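Local atomic coordinates of N-(5'-phosphoribosyl)anthranilate isomerase (Jonesia denitrificans, PDB entry 4WUI), a protein that probably catalyses the isomerisation of N-(5-phospho-beta-D-ribosyl)anthranilate to 1-(2-carboxyphenylamino)-1-deoxy-D-ribulose 5-phosphate, a step in tryptophan biosynthesis. Residues L125-P130 with R146-R151. Residues are numbered along the deposited sequence; the frame is centred on the assembly and turned at random. Where two conformers were deposited one is given.
Sequences LLLDAP and RRPTGR
Leu125 meets the loop 146-151 twice, through its backbone nitrogen at Arg151 and through a methyl group at Pro148. The polar link is a hydrogen bond from Leu125 N to Arg151 O, 3.2 Å long and fairly straight (164° at the hydrogen), with the donor lying in the carbonyl plane. The side chain turns toward the loop from its first bond. Leu125 CB stands 5.2 Å from Pro148 CG, and Leu125 CG lies 5.0 Å from the same atom. Chi1 of -177° carries CG away from the backbone N, beside the carbonyl carbon; the turn about CB-CG (chi2 60°) then makes CD2 the methyl nearest Pro148 CG, at 4.1 Å. Leu125 CD1 is 6.4 Å from Pro148 CG. The two side chains cross at about a right angle.

Two residues along the strand, Leu127 repeats the approach more loosely, its CD2 lying 4.4 Å from Pro148 CD. Both leucines are buried and point toward the loop, where branched apolar side chains fill the layer without a polar group to satisfy. Proline suits this place: its compact ring offers neighbouring CH2 groups to both, and its nitrogen has no hydrogen to leave unpaired. Arg151 suits an exposed position: its long side chain leads away from the leucines, and its NE hydrogen-bonds to Glu123 O.

In a TIM barrel a helix usually covers the outside of a strand; here residues 131-145 contain none, and the loop with Pro148 covers part of the outward face of strand 124-128. Arg151 just precedes strand 152-155, and a backbone hydrogen bond between Leu125 and Leu153 continues the parallel pairing. Leu125 also packs on Arg105 and Thr107 of strand 103-108, while Arg147 NH1 hydrogen-bonds to Thr170 O at the end of helix 163-170.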
loop_
_atom_site.group_PDB
_atom_site.type_symbol
_atom_site.label_atom_id
_atom_site.label_comp_id
_atom_site.label_asym_id
_atom_site.label_seq_id
_atom_site.Cartn_x
_atom_site.Cartn_y
_atom_site.Cartn_z
ATOM N N LEU A 125 -7.964 -2.479 -5.411
ATOM C CA LEU A 125 -8.185 -3.191 -4.170
ATOM C C LEU A 125 -6.843 -3.666 -3.586
ATOM O O LEU A 125 -6.046 -4.272 -4.304
ATOM C CB LEU A 125 -9.052 -4.407 -4.477
ATOM C CG LEU A 125 -9.512 -5.297 -3.363
ATOM C CD1 LEU A 125 -10.343 -4.552 -2.374
ATOM C CD2 LEU A 125 -10.335 -6.433 -3.961
ATOM N N LEU A 126 -6.606 -3.384 -2.311
ATOM C CA LEU A 126 -5.428 -3.874 -1.625
ATOM C C LEU A 126 -5.920 -5.035 -0.757
ATOM O O LEU A 126 -6.824 -4.853 0.077
ATOM C CB LEU A 126 -4.777 -2.739 -0.853
ATOM C CG LEU A 126 -3.503 -3.126 -0.124
ATOM C CD1 LEU A 126 -2.668 -1.886 0.069
ATOM C CD2 LEU A 126 -3.835 -3.717 1.215
ATOM N N LEU A 127 -5.357 -6.223 -0.988
ATOM C CA LEU A 127 -5.755 -7.437 -0.295
ATOM C C LEU A 127 -4.631 -7.881 0.621
ATOM O O LEU A 127 -3.541 -8.222 0.147
ATOM C CB LEU A 127 -6.062 -8.529 -1.302
ATOM C CG LEU A 127 -6.540 -9.854 -0.754
ATOM C CD1 LEU A 127 -7.792 -9.654 0.070
ATOM C CD2 LEU A 127 -6.774 -10.822 -1.941
ATOM N N ASP A 128 -4.905 -7.902 1.921
ATOM C CA ASP A 128 -3.885 -8.264 2.912
ATOM C C ASP A 128 -4.116 -9.682 3.382
ATOM O O ASP A 128 -5.210 -10.043 3.883
ATOM C CB ASP A 128 -3.923 -7.298 4.095
ATOM C CG ASP A 128 -2.734 -7.438 5.047
ATOM O OD1 ASP A 128 -1.605 -7.636 4.575
ATOM O OD2 ASP A 128 -2.927 -7.306 6.271
ATOM N N ALA A 129 -3.064 -10.475 3.241
ATOM C CA ALA A 129 -3.054 -11.900 3.550
ATOM C C ALA A 129 -1.909 -12.136 4.535
ATOM O O ALA A 129 -0.897 -12.744 4.200
ATOM C CB ALA A 129 -2.825 -12.700 2.294
ATOM N N PRO A 130 -2.022 -11.594 5.751
ATOM C CA PRO A 130 -0.918 -11.575 6.723
ATOM C C PRO A 130 -0.347 -12.929 7.121
ATOM O O PRO A 130 0.824 -12.951 7.539
ATOM C CB PRO A 130 -1.541 -10.865 7.930
ATOM C CG PRO A 130 -2.965 -11.023 7.774
ATOM C CD PRO A 130 -3.215 -10.941 6.315
ATOM N N ARG A 146 -8.821 -16.844 -5.179
ATOM C CA ARG A 146 -9.311 -15.586 -4.621
ATOM C C ARG A 146 -8.654 -14.363 -5.254
ATOM O O ARG A 146 -9.070 -13.230 -4.980
ATOM C CB ARG A 146 -9.040 -15.538 -3.132
ATOM C CG ARG A 146 -9.631 -16.677 -2.364
ATOM C CD ARG A 146 -9.081 -16.697 -0.952
ATOM N NE ARG A 146 -9.408 -17.930 -0.252
ATOM C CZ ARG A 146 -8.756 -19.088 -0.395
ATOM N NH1 ARG A 146 -7.723 -19.206 -1.229
ATOM N NH2 ARG A 146 -9.134 -20.145 0.323
ATOM N N ARG A 147 -7.640 -14.540 -6.076
ATOM C CA ARG A 147 -6.944 -13.402 -6.687
ATOM C C ARG A 147 -7.914 -12.601 -7.562
ATOM O O ARG A 147 -8.622 -13.164 -8.416
ATOM C CB ARG A 147 -5.797 -13.866 -7.552
ATOM C CG ARG A 147 -4.651 -14.375 -6.740
ATOM C CD ARG A 147 -3.551 -14.966 -7.589
ATOM N NE ARG A 147 -3.939 -16.247 -8.184
ATOM C CZ ARG A 147 -3.117 -16.939 -8.962
ATOM N NH1 ARG A 147 -1.927 -16.436 -9.290
ATOM N NH2 ARG A 147 -3.482 -18.116 -9.423
ATOM N N PRO A 148 -7.988 -11.279 -7.364
ATOM C CA PRO A 148 -8.841 -10.447 -8.235
ATOM C C PRO A 148 -8.402 -10.480 -9.697
ATOM O O PRO A 148 -7.221 -10.579 -9.993
ATOM C CB PRO A 148 -8.637 -9.043 -7.663
ATOM C CG PRO A 148 -8.345 -9.263 -6.231
ATOM C CD PRO A 148 -7.430 -10.488 -6.250
ATOM N N THR A 149 -9.361 -10.276 -10.604
ATOM C CA THR A 149 -9.037 -10.120 -12.011
ATOM C C THR A 149 -8.644 -8.689 -12.394
ATOM O O THR A 149 -8.052 -8.494 -13.472
ATOM C CB THR A 149 -10.200 -10.573 -12.914
ATOM O OG1 THR A 149 -11.348 -9.761 -12.641
ATOM C CG2 THR A 149 -10.545 -12.054 -12.660
ATOM N N GLY A 150 -8.975 -7.715 -11.544
ATOM C CA GLY A 150 -8.692 -6.312 -11.822
ATOM C C GLY A 150 -7.384 -5.822 -11.193
ATOM O O GLY A 150 -6.457 -6.592 -10.913
ATOM N N ARG A 151 -7.310 -4.524 -10.954
ATOM C CA ARG A 151 -6.112 -3.881 -10.414
ATOM C C ARG A 151 -6.082 -4.065 -8.899
ATOM O O ARG A 151 -6.994 -3.640 -8.202
ATOM C CB ARG A 151 -6.130 -2.391 -10.779
ATOM C CG ARG A 151 -6.198 -2.152 -12.298
ATOM C CD ARG A 151 -6.177 -0.684 -12.727
ATOM N NE ARG A 151 -7.383 0.009 -12.309
ATOM C CZ ARG A 151 -7.905 1.051 -12.932
ATOM N NH1 ARG A 151 -7.327 1.586 -13.990
ATOM N NH2 ARG A 151 -9.040 1.534 -12.476
#